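Local coordinates for protein F1 (Vaccinia virus ankara, PDB 4D2M), which blocks apoptosis as a viral Bcl-2-like protein, binding the BH3 segment of the pro-apoptotic protein Bim, at residues D49-E54 with V58-R63; F116-F121 with F162-H167. The protein carries 1 engineered substitution. All coordinates share one frame; numbering follows the deposited sequence.

Overall arrangement
The chain is all-helical and belongs to a viral branch of the Bcl-2 proteins. Contact 1 comes first along the chain and closes before contact 2 opens. It lies at the N-terminal start of helix 54-77, where the preceding loop folds back on the helix, about 23 Å from the centre of the chain. Contact 2 joins helix 118-131 to helix 155-169, about 10 Å from that centre. The contact centres are about 27 Å apart, their nearest atoms about 13 Å, and they share no helix. Both touch the second subunit. Contact 1 thus lies on a part of the chain far from its centre, while contact 2 lies in the helical body beside the bound peptide.

Contact 1 of 2, residues D49-E54 with V58-R63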
loop_
_atom_site.group_PDB
_atom_site.type_symbol
_atom_site.label_atom_id
_atom_site.label_comp_id
_atom_site.label_asym_id
_atom_site.label_seq_id
_atom_site.Cartn_x
_atom_site.Cartn_y
_atom_site.Cartn_z
ATOM N N ASP A 49 -17.148 1.437 -16.846
ATOM C CA ASP A 49 -16.008 0.895 -17.575
ATOM C C ASP A 49 -15.291 -0.135 -16.707
ATOM O O ASP A 49 -14.508 -0.945 -17.204
ATOM C CB ASP A 49 -15.046 2.011 -17.989
ATOM C CG ASP A 49 -15.660 2.968 -18.995
ATOM O OD1 ASP A 49 -15.725 2.615 -20.191
ATOM O OD2 ASP A 49 -16.074 4.076 -18.591
ATOM N N TYR A 50 -15.568 -0.094 -15.406
ATOM C CA TYR A 50 -15.024 -1.063 -14.461
ATOM C C TYR A 50 -15.962 -2.257 -14.300
ATOM O O TYR A 50 -15.542 -3.328 -13.859
ATOM C CB TYR A 50 -14.777 -0.406 -13.101
ATOM C CG TYR A 50 -13.507 0.412 -13.035
ATOM C CD1 TYR A 50 -13.425 1.656 -13.646
ATOM C CD2 TYR A 50 -12.392 -0.058 -12.353
ATOM C CE1 TYR A 50 -12.265 2.406 -13.586
ATOM C CE2 TYR A 50 -11.230 0.685 -12.285
ATOM C CZ TYR A 50 -11.171 1.916 -12.903
ATOM O OH TYR A 50 -10.014 2.658 -12.838
ATOM N N LEU A 51 -17.228 -2.061 -14.658
ATOM C CA LEU A 51 -18.245 -3.102 -14.545
ATOM C C LEU A 51 -18.581 -3.689 -15.913
ATOM O O LEU A 51 -19.682 -3.492 -16.427
ATOM C CB LEU A 51 -19.512 -2.538 -13.894
ATOM C CG LEU A 51 -19.361 -1.940 -12.493
ATOM C CD1 LEU A 51 -20.659 -1.279 -12.063
ATOM C CD2 LEU A 51 -18.952 -3.004 -11.491
ATOM N N SER A 52 -17.631 -4.414 -16.497
ATOM C CA SER A 52 -17.790 -4.939 -17.852
ATOM C C SER A 52 -18.425 -6.329 -17.868
ATOM O O SER A 52 -19.360 -6.581 -18.628
ATOM C CB SER A 52 -16.434 -4.984 -18.561
ATOM O OG SER A 52 -15.908 -3.680 -18.731
ATOM N N THR A 53 -17.909 -7.224 -17.031
ATOM C CA THR A 53 -18.402 -8.597 -16.957
ATOM C C THR A 53 -19.245 -8.802 -15.707
ATOM O O THR A 53 -19.254 -7.957 -14.813
ATOM C CB THR A 53 -17.246 -9.610 -16.929
ATOM O OG1 THR A 53 -16.481 -9.428 -15.732
ATOM C CG2 THR A 53 -16.344 -9.440 -18.142
ATOM N N GLU A 54 -19.947 -9.930 -15.649
ATOM C CA GLU A 54 -20.696 -10.307 -14.457
ATOM C C GLU A 54 -19.762 -10.421 -13.256
ATOM O O GLU A 54 -20.131 -10.079 -12.133
ATOM C CB GLU A 54 -21.427 -11.632 -14.674
ATOM C CG GLU A 54 -22.608 -11.552 -15.627
ATOM C CD GLU A 54 -23.804 -10.835 -15.025
ATOM O OE1 GLU A 54 -23.718 -10.399 -13.858
ATOM O OE2 GLU A 54 -24.833 -10.712 -15.722
ATOM N N VAL A 58 -20.090 -8.685 -9.555
ATOM C CA VAL A 58 -20.168 -9.443 -8.316
ATOM C C VAL A 58 -19.001 -9.043 -7.425
ATOM O O VAL A 58 -19.177 -8.825 -6.228
ATOM C CB VAL A 58 -20.167 -10.969 -8.582
ATOM C CG1 VAL A 58 -20.186 -11.768 -7.260
ATOM C CG2 VAL A 58 -21.351 -11.339 -9.503
ATOM N N MET A 59 -17.819 -8.909 -8.016
ATOM C CA MET A 59 -16.641 -8.494 -7.261
ATOM C C MET A 59 -16.850 -7.135 -6.603
ATOM O O MET A 59 -16.509 -6.943 -5.435
ATOM C CB MET A 59 -15.412 -8.436 -8.164
ATOM C CG MET A 59 -14.650 -9.750 -8.267
ATOM S SD MET A 59 -13.020 -9.577 -9.028
ATOM C CE MET A 59 -12.305 -8.316 -7.981
ATOM N N MET A 60 -17.400 -6.194 -7.364
ATOM C CA MET A 60 -17.727 -4.873 -6.839
ATOM C C MET A 60 -18.703 -4.986 -5.673
ATOM O O MET A 60 -18.596 -4.256 -4.689
ATOM C CB MET A 60 -18.327 -3.990 -7.936
ATOM C CG MET A 60 -18.735 -2.598 -7.465
ATOM S SD MET A 60 -17.329 -1.561 -7.005
ATOM C CE MET A 60 -16.762 -1.037 -8.621
ATOM N N ALA A 61 -19.656 -5.903 -5.798
ATOM C CA ALA A 61 -20.672 -6.100 -4.771
ATOM C C ALA A 61 -20.060 -6.640 -3.480
ATOM O O ALA A 61 -20.445 -6.232 -2.383
ATOM C CB ALA A 61 -21.758 -7.042 -5.275
ATOM N N VAL A 62 -19.111 -7.559 -3.618
ATOM C CA VAL A 62 -18.432 -8.136 -2.463
ATOM C C VAL A 62 -17.610 -7.063 -1.758
ATOM O O VAL A 62 -17.687 -6.923 -0.535
ATOM C CB VAL A 62 -17.527 -9.325 -2.879
ATOM C CG1 VAL A 62 -16.664 -9.819 -1.713
ATOM C CG2 VAL A 62 -18.376 -10.470 -3.409
ATOM N N ARG A 63 -16.837 -6.304 -2.528
ATOM C CA ARG A 63 -16.015 -5.232 -1.972
ATOM C C ARG A 63 -16.855 -4.210 -1.212
ATOM O O ARG A 63 -16.470 -3.761 -0.135
ATOM C CB ARG A 63 -15.242 -4.509 -3.074
ATOM C CG ARG A 63 -14.091 -5.288 -3.677
ATOM C CD ARG A 63 -13.179 -4.333 -4.424
ATOM N NE ARG A 63 -12.234 -5.012 -5.309
ATOM C CZ ARG A 63 -12.208 -4.895 -6.636
ATOM N NH1 ARG A 63 -13.075 -4.120 -7.281
ATOM N NH2 ARG A 63 -11.297 -5.562 -7.329
#
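Met60 bends round the end of Leu51. Its CB is 3.7 Å from Leu51 CD2, and its CG is 4.1 Å from the same methyl. At SD the chain swings clear of Leu51. CE then turns back and is again 4.1 Å from Leu51 CD2. The bends at chi2 (68°) and chi3 (79°) make this return possible, and the two side chains cross at about a right angle. Leu51 makes its part of the contact with the CD2 branch.

The first turn of helix 54-77 is closed by Val58 N donating to Glu54 O over 2.9 Å. Val58 CG2, on the backbone N side of its CB, lies 3.2 Å from Glu54 O, which has both the N-H and a methyl next to it. Thr53 is the N-cap, and its OG1 accepts from Asp56 N, capping the helix.

Met60 also touches Ile47 and Met153, both in loops of the same chain. Glu54 reaches the second subunit instead, with a salt bridge to Lys81 and a hydrogen bond to Tyr85 of that chain. Ala61 packs on Ile89 of the same subunit. The start of helix 54-77 therefore lies against helix 80-99 of a partner chain, consistent with the domain-swapped dimer described for F1L.

Contact 2 of 2, residues F116-F121 with F162-H167; sequences FTVYDF and FTLLSH. Engineered in segment 116-121: Phe121 (natural residue Ile).
Val118 and Leu165 meet because of their first torsions. In Val118, CG1 stands opposite the backbone N (chi1 174°), and this methyl reaches the other helix. Leu165 has chi1 at -93°, off the staggered positions, and its two methyls go to different partners. CD2 lies 3.9 Å from Val118 CG1. CD1 lies 4.5 Å from Phe121 CE2, approaching that ring obliquely. Phe121 is an engineered residue, Ile in the natural sequence. Its ring ends nearer to helix 155-169 than the direction of its CB suggests.

Leu164 adds a second, looser touch, with CD2 at 4.3 Å from Val118 CG1. One valine methyl thus meets two successive leucines, while Leu165 spreads between Val118 and Phe121. Both leucines also touch Asn122, one residue further along helix 118-131. Ile145 of helix 135-150 packs on both Leu165 and Phe121, and Phe144 meets the Phe121 ring with its plane turned by about 60°.

The start of helix 118-131 is held by a separate set of polar contacts. Thr117 is its N-cap, and OG1 accepts from Asp120 N over 3.2 Å. Thr117 N bonds to an acidic side chain of the bound peptide. Phe116 and Phe121 each lie on an apolar peptide side chain, so this end of the helix lines the BH3-binding site. In the same first turn, Tyr119, which is poorly ordered, stacks on His167 of the third subunit.

No hydrogen bond or salt bridge crosses between 116-121 and 162-167. The join is made of methyls and one atom of the Phe121 ring. It therefore depends on shape and on burial of apolar surface, with no directional bond between these two segments.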
loop_
_atom_site.group_PDB
_atom_site.type_symbol
_atom_site.label_atom_id
_atom_site.label_comp_id
_atom_site.label_asym_id
_atom_site.label_seq_id
_atom_site.Cartn_x
_atom_site.Cartn_y
_atom_site.Cartn_z
ATOM N N PHE A 116 0.363 15.902 -11.331
ATOM C CA PHE A 116 -0.200 16.025 -9.986
ATOM C C PHE A 116 0.088 14.775 -9.165
ATOM O O PHE A 116 -0.081 13.656 -9.649
ATOM C CB PHE A 116 -1.710 16.269 -10.044
ATOM C CG PHE A 116 -2.376 16.307 -8.690
ATOM C CD1 PHE A 116 -2.834 15.144 -8.090
ATOM C CD2 PHE A 116 -2.548 17.508 -8.022
ATOM C CE1 PHE A 116 -3.446 15.179 -6.849
ATOM C CE2 PHE A 116 -3.161 17.549 -6.782
ATOM C CZ PHE A 116 -3.608 16.384 -6.195
ATOM N N THR A 117 0.520 14.971 -7.923
ATOM C CA THR A 117 0.755 13.862 -7.006
ATOM C C THR A 117 0.198 14.196 -5.628
ATOM O O THR A 117 0.311 15.329 -5.160
ATOM C CB THR A 117 2.253 13.531 -6.873
ATOM O OG1 THR A 117 2.908 14.558 -6.121
ATOM C CG2 THR A 117 2.907 13.409 -8.243
ATOM N N VAL A 118 -0.402 13.203 -4.983
ATOM C CA VAL A 118 -0.952 13.385 -3.647
ATOM C C VAL A 118 0.155 13.761 -2.663
ATOM O O VAL A 118 -0.058 14.573 -1.764
ATOM C CB VAL A 118 -1.680 12.111 -3.161
ATOM C CG1 VAL A 118 -2.136 12.257 -1.711
ATOM C CG2 VAL A 118 -2.876 11.817 -4.057
ATOM N N TYR A 119 1.334 13.173 -2.841
ATOM C CA TYR A 119 2.470 13.457 -1.967
ATOM C C TYR A 119 2.772 14.953 -1.942
ATOM O O TYR A 119 2.814 15.571 -0.879
ATOM C CB TYR A 119 3.719 12.694 -2.416
ATOM C CG TYR A 119 3.532 11.201 -2.576
ATOM C CD1 TYR A 119 3.409 10.374 -1.469
ATOM C CD2 TYR A 119 3.502 10.618 -3.837
ATOM C CE1 TYR A 119 3.248 9.009 -1.612
ATOM C CE2 TYR A 119 3.341 9.254 -3.989
ATOM C CZ TYR A 119 3.215 8.455 -2.874
ATOM O OH TYR A 119 3.055 7.096 -3.022
ATOM N N ASP A 120 2.973 15.530 -3.125
ATOM C CA ASP A 120 3.279 16.952 -3.241
ATOM C C ASP A 120 2.108 17.819 -2.790
ATOM O O ASP A 120 2.314 18.866 -2.180
ATOM C CB ASP A 120 3.657 17.312 -4.680
ATOM C CG ASP A 120 5.040 16.818 -5.064
ATOM O OD1 ASP A 120 5.930 16.795 -4.190
ATOM O OD2 ASP A 120 5.238 16.459 -6.244
ATOM N N PHE A 121 0.885 17.397 -3.094
ATOM C CA PHE A 121 -0.284 18.171 -2.688
ATOM C C PHE A 121 -0.385 18.213 -1.168
ATOM O O PHE A 121 -0.679 19.257 -0.592
ATOM C CB PHE A 121 -1.575 17.601 -3.282
ATOM C CG PHE A 121 -2.807 18.361 -2.873
ATOM C CD1 PHE A 121 -3.000 19.667 -3.294
ATOM C CD2 PHE A 121 -3.755 17.785 -2.044
ATOM C CE1 PHE A 121 -4.125 20.377 -2.911
ATOM C CE2 PHE A 121 -4.883 18.491 -1.660
ATOM C CZ PHE A 121 -5.065 19.788 -2.092
ATOM N N PHE A 162 -6.802 9.451 2.006
ATOM C CA PHE A 162 -7.590 9.855 3.169
ATOM C C PHE A 162 -6.735 9.850 4.432
ATOM O O PHE A 162 -6.746 10.807 5.206
ATOM C CB PHE A 162 -8.793 8.925 3.364
ATOM C CG PHE A 162 -9.855 9.050 2.299
ATOM C CD1 PHE A 162 -9.876 10.124 1.422
ATOM C CD2 PHE A 162 -10.847 8.087 2.188
ATOM C CE1 PHE A 162 -10.864 10.231 0.455
ATOM C CE2 PHE A 162 -11.834 8.191 1.226
ATOM C CZ PHE A 162 -11.843 9.261 0.359
ATOM N N THR A 163 -5.989 8.768 4.629
ATOM C CA THR A 163 -5.198 8.591 5.838
ATOM C C THR A 163 -4.145 9.687 5.957
ATOM O O THR A 163 -4.062 10.368 6.978
ATOM C CB THR A 163 -4.527 7.208 5.856
ATOM O OG1 THR A 163 -5.539 6.197 5.760
ATOM C CG2 THR A 163 -3.726 6.999 7.137
ATOM N N LEU A 164 -3.362 9.869 4.899
ATOM C CA LEU A 164 -2.326 10.895 4.878
ATOM C C LEU A 164 -2.897 12.290 5.120
ATOM O O LEU A 164 -2.471 12.992 6.035
ATOM C CB LEU A 164 -1.580 10.862 3.542
ATOM C CG LEU A 164 -0.616 12.015 3.259
ATOM C CD1 LEU A 164 0.380 12.194 4.393
ATOM C CD2 LEU A 164 0.116 11.778 1.941
ATOM N N LEU A 165 -3.865 12.692 4.304
ATOM C CA LEU A 165 -4.365 14.061 4.359
ATOM C C LEU A 165 -5.088 14.362 5.670
ATOM O O LEU A 165 -5.088 15.503 6.129
ATOM C CB LEU A 165 -5.291 14.339 3.174
ATOM C CG LEU A 165 -4.619 14.955 1.943
ATOM C CD1 LEU A 165 -4.167 16.387 2.226
ATOM C CD2 LEU A 165 -3.449 14.107 1.455
ATOM N N SER A 166 -5.686 13.342 6.280
ATOM C CA SER A 166 -6.372 13.518 7.558
ATOM C C SER A 166 -5.394 13.952 8.651
ATOM O O SER A 166 -5.711 14.813 9.473
ATOM C CB SER A 166 -7.087 12.230 7.971
ATOM O OG SER A 166 -6.177 11.149 8.068
ATOM N N HIS A 167 -4.210 13.348 8.661
ATOM C CA HIS A 167 -3.149 13.773 9.569
ATOM C C HIS A 167 -2.809 15.238 9.332
ATOM O O HIS A 167 -2.771 16.037 10.267
ATOM C CB HIS A 167 -1.890 12.920 9.383
ATOM C CG HIS A 167 -1.937 11.606 10.098
ATOM N ND1 HIS A 167 -1.493 11.449 11.393
ATOM C CD2 HIS A 167 -2.364 10.386 9.696
ATOM C CE1 HIS A 167 -1.649 10.189 11.760
ATOM N NE2 HIS A 167 -2.177 9.523 10.749
#